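Local coordinates for protein pyruvate kinase (Pyrobaculum aerophilum, PDB 3QTG) that catalyses the last step of glycolysis, the transfer of phosphate from phosphoenolpyruvate to ADP that gives pyruvate and ATP, using a divalent metal cation, at residues L16-A21 with L41-R46; K282-A287 with G315-W320; L319-E324 with A333-L338; R194-Y199 with V408-S413. One frame throughout, in Å; residues are numbered along the deposited sequence.

Contact 1 (L16-A21 with L41-R46); sequences LTKRVA and LVDGVR
Arg-19 and Asp-43 form a side-on salt bridge where two neighbouring parallel strands begin. NE of Arg-19 meets OD2 of Asp-43 at 2.8 Å, and NH2 of Arg-19 meets OD1 at 2.9 Å. Both acceptors lie close to the guanidinium plane, but the nitrogens approach from above the carboxylate plane, and the two planes are 32° apart. The backbone N of Arg-19 also binds OD2 of Asp-43, at 2.8 Å, on its anti lone pair. OD2 thus takes two N-H groups, which fixes the rotation of the carboxylate. The carbonyl O of Leu-41 lies over one guanidinium face. An alanine at Arg-19 would probably leave the buried carboxylate of Asp-43 without its main counter-charge and held by the backbone N-H.

Further along, the strands pair closely. Asp-43 N binds Arg-19 O at 2.7 Å, and Arg-46 N binds Ala-21 O at 2.8 Å. Ala-21 CB packs against Val-42 CG1 at 3.9 Å. CG2 of Val-20 lies over Gly-44, where a side chain would have little room. The looser end is at Leu-41, which is partly exposed; CD2 of Leu-41 stays 4.5 Å from NH1 of Arg-19.

The pair belongs to the closed eight-stranded barrel. Strand 318-321 flanks strand 18-22, strand 76-80 flanks strand 44-48, and helix 331-343 packs on Ala-21 and Leu-41.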
loop_
_atom_site.group_PDB
_atom_site.type_symbol
_atom_site.label_atom_id
_atom_site.label_comp_id
_atom_site.label_asym_id
_atom_site.label_seq_id
_atom_site.Cartn_x
_atom_site.Cartn_y
_atom_site.Cartn_z
ATOM N N LEU A 16 -20.458 -20.807 0.375
ATOM C CA LEU A 16 -20.341 -19.555 -0.345
ATOM C C LEU A 16 -20.304 -19.893 -1.814
ATOM O O LEU A 16 -20.990 -19.257 -2.601
ATOM C CB LEU A 16 -19.106 -18.797 0.115
ATOM C CG LEU A 16 -18.995 -18.501 1.625
ATOM C CD1 LEU A 16 -17.776 -17.630 1.887
ATOM C CD2 LEU A 16 -20.250 -17.813 2.151
ATOM N N THR A 17 -19.534 -20.928 -2.162
ATOM C CA THR A 17 -19.555 -21.511 -3.506
ATOM C C THR A 17 -20.859 -22.281 -3.695
ATOM O O THR A 17 -21.221 -23.116 -2.878
ATOM C CB THR A 17 -18.385 -22.465 -3.735
ATOM O OG1 THR A 17 -17.174 -21.834 -3.309
ATOM C CG2 THR A 17 -18.279 -22.825 -5.214
ATOM N N LYS A 18 -21.557 -21.975 -4.780
ATOM C CA LYS A 18 -22.830 -22.612 -5.075
ATOM C C LYS A 18 -22.672 -23.894 -5.902
ATOM O O LYS A 18 -21.725 -24.052 -6.668
ATOM C CB LYS A 18 -23.794 -21.606 -5.732
ATOM C CG LYS A 18 -24.039 -20.344 -4.882
ATOM C CD LYS A 18 -24.489 -20.712 -3.469
ATOM C CE LYS A 18 -24.817 -19.501 -2.647
ATOM N NZ LYS A 18 -25.853 -18.714 -3.355
ATOM N N ARG A 19 -23.622 -24.805 -5.721
ATOM C CA ARG A 19 -23.519 -26.178 -6.211
ATOM C C ARG A 19 -24.639 -26.402 -7.217
ATOM O O ARG A 19 -25.823 -26.285 -6.882
ATOM C CB ARG A 19 -23.653 -27.160 -5.033
ATOM C CG ARG A 19 -22.665 -26.931 -3.861
ATOM C CD ARG A 19 -23.238 -27.376 -2.492
ATOM N NE ARG A 19 -24.476 -26.658 -2.178
ATOM C CZ ARG A 19 -25.230 -26.833 -1.096
ATOM N NH1 ARG A 19 -24.908 -27.724 -0.164
ATOM N NH2 ARG A 19 -26.320 -26.099 -0.945
ATOM N N VAL A 20 -24.252 -26.681 -8.460
ATOM C CA VAL A 20 -25.196 -26.952 -9.536
ATOM C C VAL A 20 -25.044 -28.404 -10.027
ATOM O O VAL A 20 -23.929 -28.868 -10.257
ATOM C CB VAL A 20 -25.025 -25.941 -10.717
ATOM C CG1 VAL A 20 -25.742 -26.424 -11.993
ATOM C CG2 VAL A 20 -25.518 -24.571 -10.303
ATOM N N ALA A 21 -26.164 -29.115 -10.153
ATOM C CA ALA A 21 -26.168 -30.482 -10.711
ATOM C C ALA A 21 -27.017 -30.559 -11.963
ATOM O O ALA A 21 -28.027 -29.872 -12.065
ATOM C CB ALA A 21 -26.660 -31.490 -9.701
ATOM N N LEU A 41 -28.769 -30.919 -1.441
ATOM C CA LEU A 41 -27.343 -30.710 -1.584
ATOM C C LEU A 41 -26.984 -29.839 -2.783
ATOM O O LEU A 41 -25.799 -29.687 -3.099
ATOM C CB LEU A 41 -26.597 -32.060 -1.639
ATOM C CG LEU A 41 -26.452 -32.774 -0.287
ATOM C CD1 LEU A 41 -26.136 -34.268 -0.455
ATOM C CD2 LEU A 41 -25.403 -32.099 0.598
ATOM N N VAL A 42 -27.996 -29.290 -3.455
ATOM C CA VAL A 42 -27.766 -28.408 -4.609
ATOM C C VAL A 42 -28.394 -27.032 -4.402
ATOM O O VAL A 42 -29.300 -26.861 -3.570
ATOM C CB VAL A 42 -28.191 -29.049 -5.988
ATOM C CG1 VAL A 42 -27.701 -30.472 -6.082
ATOM C CG2 VAL A 42 -29.733 -28.996 -6.215
ATOM N N ASP A 43 -27.875 -26.049 -5.136
ATOM C CA ASP A 43 -28.413 -24.693 -5.117
ATOM C C ASP A 43 -29.104 -24.377 -6.425
ATOM O O ASP A 43 -29.801 -23.368 -6.544
ATOM C CB ASP A 43 -27.303 -23.670 -4.832
ATOM C CG ASP A 43 -26.563 -23.962 -3.533
ATOM O OD1 ASP A 43 -27.138 -23.791 -2.435
ATOM O OD2 ASP A 43 -25.398 -24.376 -3.595
ATOM N N GLY A 44 -28.884 -25.239 -7.414
ATOM C CA GLY A 44 -29.462 -25.073 -8.736
ATOM C C GLY A 44 -29.346 -26.333 -9.555
ATOM O O GLY A 44 -28.575 -27.228 -9.225
ATOM N N VAL A 45 -30.118 -26.406 -10.630
ATOM C CA VAL A 45 -30.138 -27.592 -11.478
ATOM C C VAL A 45 -29.974 -27.149 -12.909
ATOM O O VAL A 45 -30.432 -26.063 -13.279
ATOM C CB VAL A 45 -31.452 -28.478 -11.333
ATOM C CG1 VAL A 45 -31.667 -28.941 -9.889
ATOM C CG2 VAL A 45 -32.675 -27.753 -11.864
ATOM N N ARG A 46 -29.308 -27.986 -13.696
ATOM C CA ARG A 46 -29.127 -27.752 -15.113
ATOM C C ARG A 46 -29.924 -28.808 -15.915
ATOM O O ARG A 46 -30.014 -29.970 -15.519
ATOM C CB ARG A 46 -27.629 -27.781 -15.486
ATOM C CG ARG A 46 -27.330 -27.183 -16.884
ATOM C CD ARG A 46 -25.863 -27.279 -17.358
ATOM N NE ARG A 46 -25.473 -28.652 -17.554
ATOM C CZ ARG A 46 -25.147 -29.245 -18.702
ATOM N NH1 ARG A 46 -25.103 -28.621 -19.874
ATOM N NH2 ARG A 46 -24.831 -30.513 -18.652
#

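Contact 2 (K282-A287 with G315-W320); sequences KPIAVA and GVDSLW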
loop_
_atom_site.group_PDB
_atom_site.type_symbol
_atom_site.label_atom_id
_atom_site.label_comp_id
_atom_site.label_asym_id
_atom_site.label_seq_id
_atom_site.Cartn_x
_atom_site.Cartn_y
_atom_site.Cartn_z
ATOM N N LYS A 282 -18.891 -10.064 -13.200
ATOM C CA LYS A 282 -19.833 -11.061 -13.721
ATOM C C LYS A 282 -19.748 -12.331 -12.895
ATOM O O LYS A 282 -18.659 -12.812 -12.645
ATOM C CB LYS A 282 -19.521 -11.393 -15.184
ATOM C CG LYS A 282 -19.689 -10.241 -16.166
ATOM C CD LYS A 282 -21.058 -9.628 -16.083
ATOM C CE LYS A 282 -21.225 -8.520 -17.127
ATOM N NZ LYS A 282 -22.515 -7.821 -16.935
ATOM N N PRO A 283 -20.897 -12.891 -12.488
ATOM C CA PRO A 283 -20.819 -14.184 -11.829
ATOM C C PRO A 283 -20.148 -15.226 -12.760
ATOM O O PRO A 283 -20.303 -15.151 -13.989
ATOM C CB PRO A 283 -22.294 -14.546 -11.578
ATOM C CG PRO A 283 -23.036 -13.248 -11.654
ATOM C CD PRO A 283 -22.289 -12.431 -12.660
ATOM N N ILE A 284 -19.393 -16.156 -12.173
ATOM C CA ILE A 284 -18.548 -17.090 -12.921
ATOM C C ILE A 284 -18.766 -18.536 -12.424
ATOM O O ILE A 284 -18.792 -18.806 -11.220
ATOM C CB ILE A 284 -17.035 -16.669 -12.859
ATOM C CG1 ILE A 284 -16.093 -17.749 -13.413
ATOM C CG2 ILE A 284 -16.616 -16.215 -11.440
ATOM C CD1 ILE A 284 -15.925 -17.725 -14.936
ATOM N N ALA A 285 -18.940 -19.453 -13.366
ATOM C CA ALA A 285 -19.037 -20.876 -13.059
ATOM C C ALA A 285 -17.915 -21.666 -13.722
ATOM O O ALA A 285 -17.352 -21.257 -14.740
ATOM C CB ALA A 285 -20.410 -21.424 -13.509
ATOM N N VAL A 286 -17.561 -22.784 -13.104
ATOM C CA VAL A 286 -16.734 -23.788 -13.760
ATOM C C VAL A 286 -17.575 -25.067 -13.880
ATOM O O VAL A 286 -18.146 -25.535 -12.896
ATOM C CB VAL A 286 -15.383 -24.015 -13.047
ATOM C CG1 VAL A 286 -14.622 -25.168 -13.682
ATOM C CG2 VAL A 286 -14.500 -22.729 -13.115
ATOM N N ALA A 287 -17.668 -25.582 -15.105
ATOM C CA ALA A 287 -18.525 -26.717 -15.467
ATOM C C ALA A 287 -17.722 -27.869 -16.081
ATOM O O ALA A 287 -16.766 -27.626 -16.823
ATOM C CB ALA A 287 -19.597 -26.252 -16.477
ATOM N N GLY A 315 -12.460 -18.367 -6.036
ATOM C CA GLY A 315 -13.597 -17.500 -5.740
ATOM C C GLY A 315 -14.694 -17.504 -6.797
ATOM O O GLY A 315 -15.423 -16.530 -6.912
ATOM N N VAL A 316 -14.845 -18.609 -7.536
ATOM C CA VAL A 316 -15.968 -18.757 -8.477
ATOM C C VAL A 316 -17.303 -18.757 -7.725
ATOM O O VAL A 316 -17.355 -19.189 -6.559
ATOM C CB VAL A 316 -15.842 -20.064 -9.342
ATOM C CG1 VAL A 316 -14.566 -20.025 -10.177
ATOM C CG2 VAL A 316 -15.874 -21.333 -8.454
ATOM N N ASP A 317 -18.371 -18.289 -8.380
ATOM C CA ASP A 317 -19.710 -18.291 -7.780
ATOM C C ASP A 317 -20.273 -19.701 -7.635
ATOM O O ASP A 317 -20.973 -19.986 -6.663
ATOM C CB ASP A 317 -20.734 -17.517 -8.623
ATOM C CG ASP A 317 -20.428 -16.046 -8.749
ATOM O OD1 ASP A 317 -21.163 -15.220 -8.148
ATOM O OD2 ASP A 317 -19.484 -15.716 -9.483
ATOM N N SER A 318 -20.042 -20.547 -8.637
ATOM C CA SER A 318 -20.613 -21.910 -8.664
ATOM C C SER A 318 -19.762 -22.963 -9.396
ATOM O O SER A 318 -18.882 -22.624 -10.219
ATOM C CB SER A 318 -22.053 -21.905 -9.205
ATOM O OG SER A 318 -22.138 -21.273 -10.468
ATOM N N LEU A 319 -20.037 -24.233 -9.071
ATOM C CA LEU A 319 -19.458 -25.404 -9.737
ATOM C C LEU A 319 -20.599 -26.286 -10.234
ATOM O O LEU A 319 -21.556 -26.556 -9.500
ATOM C CB LEU A 319 -18.521 -26.203 -8.811
ATOM C CG LEU A 319 -17.309 -25.478 -8.164
ATOM C CD1 LEU A 319 -16.688 -26.312 -7.061
ATOM C CD2 LEU A 319 -16.226 -25.100 -9.168
ATOM N N TRP A 320 -20.509 -26.708 -11.493
ATOM C CA TRP A 320 -21.602 -27.419 -12.138
ATOM C C TRP A 320 -21.166 -28.847 -12.434
ATOM O O TRP A 320 -20.242 -29.068 -13.201
ATOM C CB TRP A 320 -21.959 -26.727 -13.459
ATOM C CG TRP A 320 -22.488 -25.315 -13.353
ATOM C CD1 TRP A 320 -22.457 -24.485 -12.259
ATOM C CD2 TRP A 320 -23.127 -24.574 -14.399
ATOM N NE1 TRP A 320 -23.048 -23.282 -12.563
ATOM C CE2 TRP A 320 -23.475 -23.314 -13.868
ATOM C CE3 TRP A 320 -23.465 -24.865 -15.730
ATOM C CZ2 TRP A 320 -24.131 -22.329 -14.632
ATOM C CZ3 TRP A 320 -24.106 -23.883 -16.485
ATOM C CH2 TRP A 320 -24.425 -22.629 -15.936
#
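Asp-317 accepts the backbone N-H of Ile-284 on OD2, with N and OD2 2.7 Å apart. The N-H comes from well above the carboxylate plane. Arg-394 forms a salt bridge with the same OD2, and Trp-416 N binds OD1. An alanine at Asp-317 would probably leave the Ile-284 N-H and the Arg-394 guanidinium without this shared acceptor.

In parallel register, Val-286 N binds Ser-318 O at 3.2 Å, and Trp-320 N binds Val-286 O at 3.0 Å. The Ser-318 N to Ile-284 O bond is weak.

The indole of Trp-320 turns back along its own strand. Its NE1 donates to Ser-318 OG at 3.0 Å, which helps to fix the ring's rotation. That OG is also hydrogen-bonded to Tyr-249 OH. CB of Ala-285 sits over one ring face, 3.7 Å from the centroid of the five-membered ring, in a CH-pi contact. Ala-287 CB packs on Trp-320 CB at 3.9 Å. Across the sheet from this indole, Val-286 CG2 touches Val-316 CG1, and Val-286 CB meets Leu-319 CD2.

These strands close a beta-alpha-beta unit of the barrel. Its helix 302-313 packs on Val-286 and Leu-319, helix 266-279 on Ile-284 and Val-316, and strand 249-253 pairs with strand 284-287.

Contact 3 (L319-E324 with A333-L338); sequences LWLTNE and AAVSWL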
loop_
_atom_site.group_PDB
_atom_site.type_symbol
_atom_site.label_atom_id
_atom_site.label_comp_id
_atom_site.label_asym_id
_atom_site.label_seq_id
_atom_site.Cartn_x
_atom_site.Cartn_y
_atom_site.Cartn_z
ATOM N N LEU A 319 -20.037 -24.233 -9.071
ATOM C CA LEU A 319 -19.458 -25.404 -9.737
ATOM C C LEU A 319 -20.599 -26.286 -10.234
ATOM O O LEU A 319 -21.556 -26.556 -9.500
ATOM C CB LEU A 319 -18.521 -26.203 -8.811
ATOM C CG LEU A 319 -17.309 -25.478 -8.164
ATOM C CD1 LEU A 319 -16.688 -26.312 -7.061
ATOM C CD2 LEU A 319 -16.226 -25.100 -9.168
ATOM N N TRP A 320 -20.509 -26.708 -11.493
ATOM C CA TRP A 320 -21.602 -27.419 -12.138
ATOM C C TRP A 320 -21.166 -28.847 -12.434
ATOM O O TRP A 320 -20.242 -29.068 -13.201
ATOM C CB TRP A 320 -21.959 -26.727 -13.459
ATOM C CG TRP A 320 -22.488 -25.315 -13.353
ATOM C CD1 TRP A 320 -22.457 -24.485 -12.259
ATOM C CD2 TRP A 320 -23.127 -24.574 -14.399
ATOM N NE1 TRP A 320 -23.048 -23.282 -12.563
ATOM C CE2 TRP A 320 -23.475 -23.314 -13.868
ATOM C CE3 TRP A 320 -23.465 -24.865 -15.730
ATOM C CZ2 TRP A 320 -24.131 -22.329 -14.632
ATOM C CZ3 TRP A 320 -24.106 -23.883 -16.485
ATOM C CH2 TRP A 320 -24.425 -22.629 -15.936
ATOM N N LEU A 321 -21.827 -29.812 -11.818
ATOM C CA LEU A 321 -21.659 -31.214 -12.193
ATOM C C LEU A 321 -22.500 -31.526 -13.416
ATOM O O LEU A 321 -23.646 -31.071 -13.526
ATOM C CB LEU A 321 -22.067 -32.123 -11.032
ATOM C CG LEU A 321 -21.364 -31.921 -9.682
ATOM C CD1 LEU A 321 -21.811 -32.958 -8.649
ATOM C CD2 LEU A 321 -19.848 -31.934 -9.845
ATOM N N THR A 322 -21.939 -32.305 -14.342
ATOM C CA THR A 322 -22.667 -32.674 -15.548
ATOM C C THR A 322 -22.953 -34.179 -15.591
ATOM O O THR A 322 -23.933 -34.617 -14.987
ATOM C CB THR A 322 -22.007 -32.097 -16.828
ATOM O OG1 THR A 322 -20.619 -32.444 -16.853
ATOM C CG2 THR A 322 -22.122 -30.571 -16.819
ATOM N N ASN A 323 -22.106 -34.957 -16.272
ATOM C CA ASN A 323 -22.276 -36.420 -16.386
ATOM C C ASN A 323 -22.340 -37.143 -15.063
ATOM O O ASN A 323 -23.062 -38.149 -14.936
ATOM C CB ASN A 323 -21.137 -37.023 -17.176
ATOM C CG ASN A 323 -20.916 -36.332 -18.495
ATOM O OD1 ASN A 323 -19.830 -35.798 -18.740
ATOM N ND2 ASN A 323 -21.934 -36.328 -19.352
ATOM N N GLU A 324 -21.565 -36.633 -14.096
ATOM C CA GLU A 324 -21.456 -37.164 -12.735
ATOM C C GLU A 324 -22.817 -37.384 -12.097
ATOM O O GLU A 324 -22.984 -38.274 -11.258
ATOM C CB GLU A 324 -20.666 -36.194 -11.823
ATOM C CG GLU A 324 -19.253 -35.867 -12.259
ATOM C CD GLU A 324 -19.130 -34.580 -13.062
ATOM O OE1 GLU A 324 -20.060 -34.246 -13.833
ATOM O OE2 GLU A 324 -18.086 -33.899 -12.934
ATOM N N ALA A 333 -23.871 -39.558 -4.317
ATOM C CA ALA A 333 -22.511 -39.483 -3.788
ATOM C C ALA A 333 -21.764 -38.297 -4.391
ATOM O O ALA A 333 -20.982 -37.651 -3.712
ATOM C CB ALA A 333 -21.757 -40.768 -4.065
ATOM N N ALA A 334 -22.031 -38.023 -5.666
ATOM C CA ALA A 334 -21.373 -36.951 -6.408
ATOM C C ALA A 334 -21.684 -35.571 -5.828
ATOM O O ALA A 334 -20.755 -34.822 -5.543
ATOM C CB ALA A 334 -21.716 -37.022 -7.888
ATOM N N VAL A 335 -22.965 -35.256 -5.610
ATOM C CA VAL A 335 -23.340 -33.979 -4.978
ATOM C C VAL A 335 -22.950 -33.900 -3.507
ATOM O O VAL A 335 -22.669 -32.809 -2.976
ATOM C CB VAL A 335 -24.839 -33.599 -5.169
ATOM C CG1 VAL A 335 -25.165 -33.420 -6.655
ATOM C CG2 VAL A 335 -25.786 -34.597 -4.498
ATOM N N SER A 336 -22.926 -35.060 -2.854
ATOM C CA SER A 336 -22.566 -35.143 -1.453
ATOM C C SER A 336 -21.081 -34.821 -1.289
ATOM O O SER A 336 -20.721 -34.011 -0.447
ATOM C CB SER A 336 -22.919 -36.524 -0.899
ATOM O OG SER A 336 -22.630 -36.605 0.483
ATOM N N TRP A 337 -20.234 -35.419 -2.125
ATOM C CA TRP A 337 -18.799 -35.113 -2.136
ATOM C C TRP A 337 -18.456 -33.682 -2.572
ATOM O O TRP A 337 -17.544 -33.074 -2.012
ATOM C CB TRP A 337 -18.038 -36.128 -2.975
ATOM C CG TRP A 337 -17.572 -37.278 -2.159
ATOM C CD1 TRP A 337 -18.145 -38.523 -2.078
ATOM C CD2 TRP A 337 -16.446 -37.299 -1.280
ATOM N NE1 TRP A 337 -17.437 -39.310 -1.215
ATOM C CE2 TRP A 337 -16.390 -38.590 -0.706
ATOM C CE3 TRP A 337 -15.468 -36.356 -0.929
ATOM C CZ2 TRP A 337 -15.393 -38.967 0.205
ATOM C CZ3 TRP A 337 -14.479 -36.727 -0.014
ATOM C CH2 TRP A 337 -14.451 -38.024 0.541
ATOM N N LEU A 338 -19.191 -33.148 -3.553
ATOM C CA LEU A 338 -19.053 -31.732 -3.940
ATOM C C LEU A 338 -19.208 -30.776 -2.743
ATOM O O LEU A 338 -18.338 -29.938 -2.465
ATOM C CB LEU A 338 -20.059 -31.356 -5.034
ATOM C CG LEU A 338 -19.854 -29.927 -5.548
ATOM C CD1 LEU A 338 -18.378 -29.681 -6.002
ATOM C CD2 LEU A 338 -20.842 -29.578 -6.665
#
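Leu-321 and Leu-338 meet tip to tip between the last strand of the TIM barrel and helix 331-343, which packs on the outside of the barrel. The short strand and helix axes run nearly antiparallel, at 164°, and come within 10.3 Å of each other.

The contact across the segments is apolar. CG of Leu-321 touches CD2 of Leu-338 at 3.9 Å. Chi1 of Leu-338 (-175°) sets its CG anti to the backbone N, and chi2 places the two methyls. CD2 goes to Leu-321, while CD1 of Leu-338 meets CD1 of Leu-319, also at 3.9 Å. CD1 of Leu-321 reaches further onto the helix. It lies 3.9 Å from CG1 of Val-335 and 3.8 Å from the carbonyl O of Ala-334. CB of Ala-334 also packs against Glu-324 O and Glu-324 CB, in the short helix 323-326. Trp-337, whose ring leads away from the strand, packs on Leu-263 of a second subunit.

No hydrogen bond joins the two segments. The polar bonds lie within them or lead outside. Glu-324 OE2 accepts the backbone N-H groups of Leu-290 and Leu-291. Its chain is bent at chi2 (96°), which turns the carboxylate back toward the N-H of Thr-322. OE1 of Glu-324 accepts this backbone N-H, with Thr-322 N and OE1 2.7 Å apart.

Contact 4 (R194-Y199 with V408-S413); sequences RDNIDY and VARSLS
Asp-198 and Ser-411 mark the closest backbone approach, with CA atoms 5.8 Å apart, where the loop leading into strand 199-202 passes the C-terminal part of helix 406-412.

Tyr-199 makes the direct bond. Its OH donates to the carbonyl O of Ser-411 at 2.6 Å, and that oxygen lies at the ring edge, in the ring plane. A water links Asp-198 O to Ser-411 OG beside it.

The Arg-410 chain, extended from CG to NE, runs at a slant across Asp-198 and Asn-196. CB of Arg-410 packs 3.6 Å from Asp-198 OD1, but the charged ends stay apart, with NH1 of Arg-410 5.1 Å from that oxygen. A second water spans this gap. It accepts from Arg-410 NH1 at 3.1 Å and donates to Asp-198 OD1 at 2.6 Å and to Asp-195 O at 2.8 Å. Stronger partners lie outside: Glu-68 for Arg-410 NE, and Arg-65 and Val-77 N for Asp-198 OD2. The carboxylate of Asp-195 pairs with Arg-407.

The arrangement is a domain interface, partly buried and partly bridged by water. It joins the start of a barrel strand in the pyruvate kinase barrel domain to a helix of the C-terminal alpha/beta domain.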
loop_
_atom_site.group_PDB
_atom_site.type_symbol
_atom_site.label_atom_id
_atom_site.label_comp_id
_atom_site.label_asym_id
_atom_site.label_seq_id
_atom_site.Cartn_x
_atom_site.Cartn_y
_atom_site.Cartn_z
ATOM N N ARG A 194 -41.793 -21.029 -19.549
ATOM C CA ARG A 194 -40.728 -20.047 -19.547
ATOM C C ARG A 194 -40.599 -19.273 -18.240
ATOM O O ARG A 194 -39.527 -18.731 -17.945
ATOM C CB ARG A 194 -40.932 -19.064 -20.693
ATOM C CG ARG A 194 -42.253 -18.334 -20.619
ATOM C CD ARG A 194 -42.319 -17.270 -21.662
ATOM N NE ARG A 194 -43.584 -16.537 -21.628
ATOM C CZ ARG A 194 -44.666 -16.917 -22.298
ATOM N NH1 ARG A 194 -44.633 -18.021 -23.024
ATOM N NH2 ARG A 194 -45.777 -16.200 -22.237
ATOM N N ASP A 195 -41.687 -19.201 -17.467
ATOM C CA ASP A 195 -41.665 -18.449 -16.223
ATOM C C ASP A 195 -40.903 -19.207 -15.113
ATOM O O ASP A 195 -40.521 -18.637 -14.092
ATOM C CB ASP A 195 -43.087 -18.025 -15.813
ATOM C CG ASP A 195 -43.569 -16.767 -16.572
ATOM O OD1 ASP A 195 -42.716 -16.014 -17.117
ATOM O OD2 ASP A 195 -44.792 -16.523 -16.625
ATOM N N ASN A 196 -40.671 -20.493 -15.354
ATOM C CA ASN A 196 -39.941 -21.338 -14.430
ATOM C C ASN A 196 -38.468 -21.525 -14.788
ATOM O O ASN A 196 -37.776 -22.317 -14.157
ATOM C CB ASN A 196 -40.641 -22.689 -14.308
ATOM C CG ASN A 196 -41.575 -22.741 -13.132
ATOM O OD1 ASN A 196 -41.166 -22.507 -11.995
ATOM N ND2 ASN A 196 -42.843 -23.054 -13.393
ATOM N N ILE A 197 -37.994 -20.783 -15.783
ATOM C CA ILE A 197 -36.611 -20.905 -16.243
ATOM C C ILE A 197 -35.765 -19.656 -15.912
ATOM O O ILE A 197 -36.039 -18.546 -16.393
ATOM C CB ILE A 197 -36.526 -21.225 -17.740
ATOM C CG1 ILE A 197 -37.289 -22.521 -18.055
ATOM C CG2 ILE A 197 -35.085 -21.369 -18.161
ATOM C CD1 ILE A 197 -37.289 -22.856 -19.494
ATOM N N ASP A 198 -34.727 -19.869 -15.112
ATOM C CA ASP A 198 -33.987 -18.777 -14.493
ATOM C C ASP A 198 -32.749 -18.386 -15.299
ATOM O O ASP A 198 -32.384 -17.220 -15.344
ATOM C CB ASP A 198 -33.640 -19.165 -13.049
ATOM C CG ASP A 198 -34.890 -19.623 -12.249
ATOM O OD1 ASP A 198 -35.885 -18.854 -12.200
ATOM O OD2 ASP A 198 -34.882 -20.744 -11.679
ATOM N N TYR A 199 -32.128 -19.357 -15.955
ATOM C CA TYR A 199 -30.926 -19.116 -16.758
ATOM C C TYR A 199 -30.997 -19.899 -18.045
ATOM O O TYR A 199 -31.456 -21.037 -18.053
ATOM C CB TYR A 199 -29.677 -19.577 -16.004
ATOM C CG TYR A 199 -29.316 -18.724 -14.808
ATOM C CD1 TYR A 199 -28.325 -17.737 -14.905
ATOM C CD2 TYR A 199 -29.960 -18.904 -13.576
ATOM C CE1 TYR A 199 -27.996 -16.950 -13.803
ATOM C CE2 TYR A 199 -29.640 -18.127 -12.484
ATOM C CZ TYR A 199 -28.660 -17.150 -12.604
ATOM O OH TYR A 199 -28.328 -16.390 -11.510
ATOM N N VAL A 408 -36.725 -13.619 -8.449
ATOM C CA VAL A 408 -35.446 -13.039 -8.010
ATOM C C VAL A 408 -34.719 -13.979 -7.030
ATOM O O VAL A 408 -33.519 -14.243 -7.178
ATOM C CB VAL A 408 -35.622 -11.596 -7.401
ATOM C CG1 VAL A 408 -34.298 -11.078 -6.861
ATOM C CG2 VAL A 408 -36.163 -10.612 -8.451
ATOM N N ALA A 409 -35.445 -14.526 -6.054
ATOM C CA ALA A 409 -34.833 -15.476 -5.121
ATOM C C ALA A 409 -34.149 -16.642 -5.842
ATOM O O ALA A 409 -33.048 -17.041 -5.477
ATOM C CB ALA A 409 -35.860 -15.994 -4.103
ATOM N N ARG A 410 -34.822 -17.183 -6.857
ATOM C CA ARG A 410 -34.293 -18.288 -7.643
ATOM C C ARG A 410 -33.034 -17.909 -8.422
ATOM O O ARG A 410 -32.123 -18.701 -8.552
ATOM C CB ARG A 410 -35.366 -18.779 -8.607
ATOM C CG ARG A 410 -36.486 -19.560 -7.932
ATOM C CD ARG A 410 -37.701 -19.631 -8.850
ATOM N NE ARG A 410 -38.819 -20.312 -8.219
ATOM C CZ ARG A 410 -40.055 -20.377 -8.727
ATOM N NH1 ARG A 410 -40.357 -19.802 -9.895
ATOM N NH2 ARG A 410 -41.002 -21.015 -8.056
ATOM N N SER A 411 -33.017 -16.704 -8.976
ATOM C CA SER A 411 -31.889 -16.222 -9.744
ATOM C C SER A 411 -30.630 -16.159 -8.856
ATOM O O SER A 411 -29.546 -16.584 -9.266
ATOM C CB SER A 411 -32.238 -14.834 -10.285
ATOM O OG SER A 411 -31.433 -14.481 -11.384
ATOM N N LEU A 412 -30.802 -15.679 -7.625
ATOM C CA LEU A 412 -29.689 -15.381 -6.710
ATOM C C LEU A 412 -29.130 -16.635 -6.029
ATOM O O LEU A 412 -28.055 -16.616 -5.436
ATOM C CB LEU A 412 -30.144 -14.361 -5.657
ATOM C CG LEU A 412 -30.668 -13.042 -6.203
ATOM C CD1 LEU A 412 -31.092 -12.151 -5.046
ATOM C CD2 LEU A 412 -29.614 -12.347 -7.093
ATOM N N SER A 413 -29.865 -17.728 -6.164
ATOM C CA SER A 413 -29.491 -19.013 -5.597
ATOM C C SER A 413 -28.103 -19.530 -6.016
ATOM O O SER A 413 -27.458 -20.269 -5.267
ATOM C CB SER A 413 -30.550 -20.029 -5.990
ATOM O OG SER A 413 -30.457 -21.138 -5.121
HETATM O O HOH W 1 -38.466 -18.804 -12.175
HETATM O O HOH W 2 -33.363 -15.235 -13.620
#

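Contacts 1, 2 and 3 share the closed barrel. Strand 18-22 lies between strands 44-48 and 318-321, which puts the centres of contacts 1 and 2 about 10 Å apart. Lys-18 N lies 2.8 Å from Asp-317 O, and Val-20 O lies 2.8 Å from Leu-321 N. Contact 3 continues contact 2 through Leu-319 and Trp-320. Contact 4 reaches contact 1 from the alpha/beta domain: Ser-413 OG is 2.7 Å from Asp-43 O, and Ser-413 O is 2.9 Å from Lys-18 NZ. Arg-46 of contact 1, a substrate-binding residue by similarity, forms a salt bridge with Asp-80. The side chains of Trp-320 and Tyr-199 lie about 4 and 8 Å from that of Arg-46.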